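PDB 3NUT: precorrin-3 methylase from Rhodobacter capsulatus, which probably transfers a methyl group from S-adenosyl-L-methionine to a precorrin intermediate on the pathway to adenosylcobalamin. Local coordinates for residues H57-D60 against D66-T69. Numbering follows the deposited sequence.
Sequences HPTD and DRAT
R67 reaches from the first turn of helix 65-76 to T59 and D60 and illustrates how one long side chain can bridge the gap between a helix and the strand preceding it. CB points toward segment 57-60 but stops 4.5 Å from T59 CG2. CG lies between the backbone N and the carbonyl carbon (chi1 56°); a bend at chi2 brings CD to 4.3 Å from the same methyl, and another at chi3 swings NE and the guanidinium toward T59. NE is the first polar atom to meet T59, resting 3.9 Å from CG2. The guanidinium then lies across the threonine, whose CB stands above one face, toward the rim. T59 OG1 is on that face too, 2.8 Å from R67 NH2, yet the angles are poor for hydrogen bonding: this is a tight face contact. The hydroxyl instead gives its proton to D60 O, 2.9 Å from T59 OG1, approaching 18° from the carbonyl plane. That carbonyl oxygen also receives R67 NH1 from near the guanidinium plane in a weak bond of 3.4 Å, and so ties the two side chains together indirectly. Beyond NH1, D60 OD1 sits at the same edge in a long salt bridge of 3.8 Å, with the carboxylate turned 48° from the guanidinium; the carboxylate's stronger partner is R62, through OD2. Elsewhere R67 touches M94 of helix 94-104, while the backbone of T59 bonds to G40 of the neighbouring strand. The contact lies at the surface, the R67 side chain about 10 Å from bound S-adenosyl-L-homocysteine. It clasps the strand-to-helix turn of a beta-alpha-beta crossover, in which helix 65-76 links edge strand 55-58 to strand 80-85 of the parallel sheet in this tetrapyrrole methylase fold.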
loop_
_atom_site.group_PDB
_atom_site.type_symbol
_atom_site.label_atom_id
_atom_site.label_comp_id
_atom_site.label_asym_id
_atom_site.label_seq_id
_atom_site.Cartn_x
_atom_site.Cartn_y
_atom_site.Cartn_z
ATOM N N HIS A 57 -3.237 -25.508 -10.244
ATOM C CA HIS A 57 -4.310 -25.261 -11.206
ATOM C C HIS A 57 -3.951 -24.011 -11.974
ATOM O O HIS A 57 -4.143 -22.916 -11.476
ATOM C CB HIS A 57 -5.664 -25.089 -10.491
ATOM C CG HIS A 57 -6.003 -26.211 -9.563
ATOM N ND1 HIS A 57 -6.864 -27.238 -9.908
ATOM C CD2 HIS A 57 -5.568 -26.492 -8.311
ATOM C CE1 HIS A 57 -6.949 -28.096 -8.912
ATOM N NE2 HIS A 57 -6.178 -27.667 -7.928
ATOM N N PRO A 58 -3.452 -24.163 -13.215
ATOM C CA PRO A 58 -2.915 -23.005 -13.968
ATOM C C PRO A 58 -3.994 -22.016 -14.445
ATOM O O PRO A 58 -5.021 -22.413 -14.994
ATOM C CB PRO A 58 -2.203 -23.656 -15.169
ATOM C CG PRO A 58 -2.189 -25.153 -14.864
ATOM C CD PRO A 58 -3.381 -25.404 -13.999
ATOM N N THR A 59 -3.789 -20.744 -14.192
ATOM C CA THR A 59 -4.676 -19.740 -14.743
ATOM C C THR A 59 -3.793 -18.750 -15.474
ATOM O O THR A 59 -2.564 -18.738 -15.303
ATOM C CB THR A 59 -5.533 -18.995 -13.641
ATOM O OG1 THR A 59 -4.756 -17.976 -13.015
ATOM C CG2 THR A 59 -6.037 -19.931 -12.563
ATOM N N ASP A 60 -4.397 -17.932 -16.310
ATOM C CA ASP A 60 -3.637 -16.874 -16.949
ATOM C C ASP A 60 -3.507 -15.732 -15.947
ATOM O O ASP A 60 -4.015 -15.817 -14.819
ATOM C CB ASP A 60 -4.311 -16.435 -18.247
ATOM C CG ASP A 60 -5.665 -15.853 -18.011
ATOM O OD1 ASP A 60 -5.894 -15.356 -16.884
ATOM O OD2 ASP A 60 -6.491 -15.888 -18.949
ATOM N N ASP A 66 -14.662 -17.304 -12.153
ATOM C CA ASP A 66 -14.864 -18.758 -12.282
ATOM C C ASP A 66 -13.824 -19.614 -11.552
ATOM O O ASP A 66 -14.126 -20.716 -11.073
ATOM C CB ASP A 66 -14.887 -19.180 -13.765
ATOM C CG ASP A 66 -16.296 -19.168 -14.376
ATOM O OD1 ASP A 66 -17.236 -18.616 -13.752
ATOM O OD2 ASP A 66 -16.454 -19.708 -15.510
ATOM N N ARG A 67 -12.593 -19.138 -11.519
ATOM C CA ARG A 67 -11.585 -19.784 -10.719
ATOM C C ARG A 67 -11.877 -19.616 -9.227
ATOM O O ARG A 67 -11.586 -20.503 -8.450
ATOM C CB ARG A 67 -10.197 -19.217 -11.049
ATOM C CG ARG A 67 -10.143 -17.713 -10.877
ATOM C CD ARG A 67 -9.206 -17.072 -11.877
ATOM N NE ARG A 67 -7.912 -16.752 -11.276
ATOM C CZ ARG A 67 -6.883 -16.260 -11.957
ATOM N NH1 ARG A 67 -7.019 -16.057 -13.275
ATOM N NH2 ARG A 67 -5.720 -16.001 -11.334
ATOM N N ALA A 68 -12.439 -18.480 -8.833
ATOM C CA ALA A 68 -12.745 -18.235 -7.426
ATOM C C ALA A 68 -13.865 -19.148 -6.960
ATOM O O ALA A 68 -13.776 -19.719 -5.891
ATOM C CB ALA A 68 -13.096 -16.773 -7.189
ATOM N N THR A 69 -14.900 -19.302 -7.784
ATOM C CA THR A 69 -15.982 -20.256 -7.551
ATOM C C THR A 69 -15.412 -21.673 -7.438
ATOM O O THR A 69 -15.802 -22.469 -6.564
ATOM C CB THR A 69 -17.041 -20.162 -8.706
ATOM O OG1 THR A 69 -17.516 -18.802 -8.814
ATOM C CG2 THR A 69 -18.216 -21.109 -8.488
#